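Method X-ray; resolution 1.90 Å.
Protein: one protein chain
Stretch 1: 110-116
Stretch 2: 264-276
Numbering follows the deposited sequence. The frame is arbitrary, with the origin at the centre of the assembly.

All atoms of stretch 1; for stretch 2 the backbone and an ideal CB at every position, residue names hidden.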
# COMPACT_ATOMS: atom_id res chain seq x y z
N THR A 110 -22.08 0.92 -1.35
CA THR A 110 -22.33 -0.48 -1.73
C THR A 110 -21.03 -1.24 -2.08
O THR A 110 -21.02 -2.47 -2.12
CB THR A 110 -23.27 -0.56 -2.88
OG1 THR A 110 -22.71 0.18 -3.97
CG2 THR A 110 -24.63 0.10 -2.45
N ASN A 111 -19.93 -0.53 -2.22
CA ASN A 111 -18.74 -1.22 -2.72
C ASN A 111 -17.75 -1.45 -1.53
O ASN A 111 -16.95 -0.58 -1.28
CB ASN A 111 -18.16 -0.37 -3.87
CG ASN A 111 -16.86 -1.02 -4.61
OD1 ASN A 111 -16.48 -2.07 -4.24
ND2 ASN A 111 -16.36 -0.40 -5.70
N PHE A 112 -17.78 -2.60 -0.87
CA PHE A 112 -16.77 -2.89 0.11
C PHE A 112 -15.69 -3.81 -0.50
O PHE A 112 -15.93 -5.00 -0.81
CB PHE A 112 -17.40 -3.51 1.36
CG PHE A 112 -16.40 -3.91 2.36
CD1 PHE A 112 -15.55 -2.99 2.92
CD2 PHE A 112 -16.24 -5.23 2.67
CE1 PHE A 112 -14.56 -3.39 3.81
CE2 PHE A 112 -15.34 -5.61 3.65
CZ PHE A 112 -14.50 -4.76 4.17
N ASN A 113 -14.52 -3.21 -0.75
CA ASN A 113 -13.46 -3.86 -1.49
C ASN A 113 -12.49 -4.38 -0.39
O ASN A 113 -11.93 -3.60 0.43
CB ASN A 113 -12.79 -2.82 -2.42
CG ASN A 113 -11.58 -3.36 -3.14
OD1 ASN A 113 -10.63 -3.83 -2.44
ND2 ASN A 113 -11.53 -3.24 -4.46
N TRP A 114 -12.24 -5.68 -0.33
CA TRP A 114 -11.53 -6.23 0.83
C TRP A 114 -10.08 -5.75 0.82
O TRP A 114 -9.44 -5.76 1.90
CB TRP A 114 -11.56 -7.75 0.82
CG TRP A 114 -12.88 -8.38 1.01
CD1 TRP A 114 -14.09 -7.74 1.19
CD2 TRP A 114 -13.12 -9.74 1.12
NE1 TRP A 114 -15.10 -8.67 1.28
CE2 TRP A 114 -14.54 -9.90 1.34
CE3 TRP A 114 -12.32 -10.89 1.03
CZ2 TRP A 114 -15.12 -11.14 1.46
CZ3 TRP A 114 -12.87 -12.09 1.24
CH2 TRP A 114 -14.31 -12.25 1.38
N ILE A 115 -9.55 -5.37 -0.36
CA ILE A 115 -8.19 -4.83 -0.46
C ILE A 115 -8.10 -3.44 0.21
O ILE A 115 -7.12 -3.12 0.89
CB ILE A 115 -7.64 -4.84 -1.83
CG1 ILE A 115 -7.64 -6.27 -2.45
CG2 ILE A 115 -6.13 -4.28 -1.81
CD1 ILE A 115 -7.31 -6.33 -3.91
N ASP A 116 -9.11 -2.61 0.02
CA ASP A 116 -9.25 -1.33 0.80
C ASP A 116 -9.21 -1.67 2.31
O ASP A 116 -8.53 -0.99 3.09
CB ASP A 116 -10.55 -0.63 0.51
CG ASP A 116 -10.65 -0.07 -0.89
OD1 ASP A 116 -9.73 -0.19 -1.74
OD2 ASP A 116 -11.80 0.45 -1.22
N UNK A 264 -23.39 -7.43 1.36
CA UNK A 264 -22.38 -6.86 0.47
C UNK A 264 -20.99 -7.48 0.58
O UNK A 264 -20.17 -7.33 -0.35
CB UNK A 264 -22.27 -5.36 0.74
N UNK A 265 -20.69 -8.16 1.69
CA UNK A 265 -19.45 -8.86 1.82
C UNK A 265 -19.36 -10.03 0.86
O UNK A 265 -18.28 -10.52 0.69
CB UNK A 265 -19.27 -9.34 3.26
N UNK A 266 -20.48 -10.49 0.31
CA UNK A 266 -20.58 -11.67 -0.51
C UNK A 266 -20.78 -11.34 -1.99
O UNK A 266 -20.88 -12.24 -2.79
CB UNK A 266 -21.73 -12.55 -0.01
N UNK A 267 -20.94 -10.08 -2.38
CA UNK A 267 -21.53 -9.73 -3.66
C UNK A 267 -20.51 -9.09 -4.60
O UNK A 267 -20.83 -8.78 -5.70
CB UNK A 267 -22.71 -8.78 -3.45
N UNK A 268 -19.29 -8.92 -4.14
CA UNK A 268 -18.35 -8.01 -4.85
C UNK A 268 -16.98 -8.63 -5.14
O UNK A 268 -16.06 -7.91 -5.55
CB UNK A 268 -18.14 -6.74 -4.02
N UNK A 269 -16.87 -9.94 -4.92
CA UNK A 269 -15.55 -10.65 -4.87
C UNK A 269 -14.85 -10.54 -6.16
O UNK A 269 -13.63 -10.39 -6.15
CB UNK A 269 -15.71 -12.13 -4.52
N UNK A 270 -15.58 -10.51 -7.28
CA UNK A 270 -14.91 -10.50 -8.53
C UNK A 270 -14.15 -9.22 -8.82
O UNK A 270 -13.28 -9.17 -9.72
CB UNK A 270 -15.93 -10.76 -9.64
N UNK A 271 -14.42 -8.17 -8.06
CA UNK A 271 -13.81 -6.88 -8.42
C UNK A 271 -12.43 -6.75 -7.69
O UNK A 271 -11.71 -5.76 -7.95
CB UNK A 271 -14.74 -5.72 -8.05
N UNK A 272 -12.05 -7.64 -6.81
CA UNK A 272 -10.77 -7.55 -6.15
C UNK A 272 -10.04 -8.87 -5.95
O UNK A 272 -8.84 -8.90 -5.66
CB UNK A 272 -10.97 -6.88 -4.79
N UNK A 273 -10.72 -10.02 -6.04
CA UNK A 273 -10.06 -11.26 -5.80
C UNK A 273 -8.93 -11.51 -6.89
O UNK A 273 -7.95 -12.06 -6.51
CB UNK A 273 -11.10 -12.38 -5.79
N UNK A 274 -9.11 -11.17 -8.16
CA UNK A 274 -8.07 -11.53 -9.14
C UNK A 274 -6.70 -10.94 -8.79
O UNK A 274 -5.69 -11.59 -8.95
CB UNK A 274 -8.48 -11.06 -10.53
N UNK A 275 -6.73 -9.73 -8.27
CA UNK A 275 -5.49 -9.04 -7.86
C UNK A 275 -4.75 -9.82 -6.77
O UNK A 275 -3.56 -10.09 -6.86
CB UNK A 275 -5.81 -7.63 -7.36
N UNK A 276 -5.48 -10.31 -5.78
CA UNK A 276 -4.93 -11.12 -4.70
C UNK A 276 -4.42 -12.46 -5.21
O UNK A 276 -3.25 -12.81 -4.98
CB UNK A 276 -5.98 -11.34 -3.61

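At position 264 the CA-to-CB bond points toward stretch 1, and the ideal CB lies 4.3 Å from Thr 110 O and 5.2 Å from Phe 112 CB. That leaves room for an apolar side chain of moderate size. Leu 264 takes it up, its CD2 reaching 3.4 Å from Thr 110 O; its carbonyl oxygen accepts from two waters, which lead on to Thr 110 O and Phe 112 N, and to Phe 112 O and, weakly, to Trp 114 NE1.

Position 265 points sideways, with Phe 112 CD2 5.1 Å and Trp 114 NE1 4.7 Å from the ideal CB. A small residue, apolar or weakly polar, would suit. It is Cys 265, whose SG approaches Phe 112 CD2 obliquely at 4.4 Å, while its backbone O meets the edge of the indole, 3.3 Å from Trp 114 CZ2.

Positions 266, 267 and 270 have nothing of stretch 1 within 5.5 Å of their ideal CB atoms, so this contact sets no preference; they are Tyr 266, Met 267 and Gln 270.

Position 268 points toward two acceptors, with the ideal CB 4.3 Å from Phe 112 O and 5.0 Å from Asn 111 OD1. A short polar side chain with a donor, such as Asn or Ser, would suit. Asn 268 uses one amide for both, donating from ND2 to Asn 111 OD1 at 2.8 Å and, weakly, from ND2 to Phe 112 O at 3.2 Å.

At 269 CB points sideways and has nothing of stretch 1 within 5.5 Å, so a long side chain, or an aromatic one, would be needed to reach the Trp 114 ring. Met 269 does so, its SD over the face of the six-membered ring, 3.5 Å from Trp 114 CH2.

Position 271 points toward stretch 1, its ideal CB 5.4 Å from Asn 113 ND2. A small polar residue fits. Thr 271 OG1 donates to Asn 268 O (2.7 Å) and accepts from a water that also joins Asn 111 OD1 and Asn 113 ND2.

Position 272 faces stretch 1 closely, with the ideal CB 3.7 Å from Asn 113 ND2 and 3.8 Å from Ile 115 CD1. A flat or large apolar group could lie against Trp 114. Phe 272, with chi1 p, brings CZ to 3.3 Å from Trp 114 CG, its ring oblique to the five-membered ring of Trp 114, planes at 34°, and its face also covers Trp 114 N.

At 273 and 274 no atom of stretch 1 lies within 5.5 Å of either ideal CB, so many residues would serve, and the phi of -59° at 274 admits proline; they are Ala 273 and Pro 274.

Position 275 points toward Ile 115 CD1, 4.0 Å from the ideal CB, favouring an apolar residue; Phe 275 CD2 packs 3.6 Å from Ile 115 CD1.

Position 276 points toward stretch 1, its ideal CB 5.2 Å from Ile 115 CD1; an apolar residue would suit, and Leu 276 makes no close contact.

Stretch 2, residues 264-276: LCYMNMQTFAPFL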
# COMPACT_ATOMS: atom_id res chain seq x y z
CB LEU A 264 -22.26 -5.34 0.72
CG LEU A 264 -23.41 -4.47 0.29
CD1 LEU A 264 -23.37 -3.04 0.83
CD2 LEU A 264 -23.56 -4.50 -1.25
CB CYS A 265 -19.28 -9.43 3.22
SG CYS A 265 -19.02 -8.09 4.42
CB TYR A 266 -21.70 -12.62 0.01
CG TYR A 266 -21.46 -13.06 1.43
CD1 TYR A 266 -20.67 -14.22 1.72
CD2 TYR A 266 -21.95 -12.32 2.49
CE1 TYR A 266 -20.40 -14.59 3.04
CE2 TYR A 266 -21.66 -12.67 3.83
CZ TYR A 266 -20.88 -13.81 4.09
OH TYR A 266 -20.65 -14.17 5.37
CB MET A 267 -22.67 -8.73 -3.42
CG MET A 267 -23.86 -9.42 -2.64
SD MET A 267 -25.10 -8.20 -2.01
CE MET A 267 -25.79 -7.64 -3.54
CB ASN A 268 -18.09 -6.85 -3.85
CG ASN A 268 -17.80 -5.59 -4.53
OD1 ASN A 268 -18.17 -5.35 -5.72
ND2 ASN A 268 -17.01 -4.76 -3.84
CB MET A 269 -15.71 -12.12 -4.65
CG MET A 269 -16.08 -12.52 -3.34
SD MET A 269 -14.77 -12.43 -2.09
CE MET A 269 -13.29 -13.30 -2.42
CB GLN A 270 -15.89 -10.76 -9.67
CG GLN A 270 -16.64 -12.06 -9.42
CD GLN A 270 -17.90 -11.95 -8.50
OE1 GLN A 270 -18.21 -10.90 -7.79
NE2 GLN A 270 -18.66 -13.08 -8.50
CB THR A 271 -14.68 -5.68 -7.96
OG1 THR A 271 -14.73 -5.72 -6.52
CG2 THR A 271 -16.13 -5.74 -8.54
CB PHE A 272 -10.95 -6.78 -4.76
CG PHE A 272 -11.94 -7.40 -3.84
CD1 PHE A 272 -11.60 -8.52 -3.15
CD2 PHE A 272 -13.25 -6.88 -3.68
CE1 PHE A 272 -12.48 -9.18 -2.37
CE2 PHE A 272 -14.13 -7.50 -2.84
CZ PHE A 272 -13.74 -8.66 -2.17
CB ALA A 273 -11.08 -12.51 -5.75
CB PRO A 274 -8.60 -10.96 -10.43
CG PRO A 274 -10.15 -11.27 -10.29
CD PRO A 274 -10.32 -10.74 -8.91
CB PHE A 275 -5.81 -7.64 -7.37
CG PHE A 275 -4.54 -6.91 -6.87
CD1 PHE A 275 -3.70 -6.30 -7.76
CD2 PHE A 275 -4.18 -6.99 -5.58
CE1 PHE A 275 -2.54 -5.64 -7.30
CE2 PHE A 275 -3.04 -6.32 -5.12
CZ PHE A 275 -2.24 -5.66 -5.98
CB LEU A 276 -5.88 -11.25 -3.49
CG LEU A 276 -5.06 -12.12 -2.49
CD1 LEU A 276 -3.86 -11.24 -1.88
CD2 LEU A 276 -5.71 -13.02 -1.61
O HOH W 1 -19.60 -4.92 -1.94
O HOH W 2 -14.24 -3.03 -5.60
O HOH W 3 -17.45 -7.14 -0.09
O HOH W 4 -9.71 -4.03 -6.62
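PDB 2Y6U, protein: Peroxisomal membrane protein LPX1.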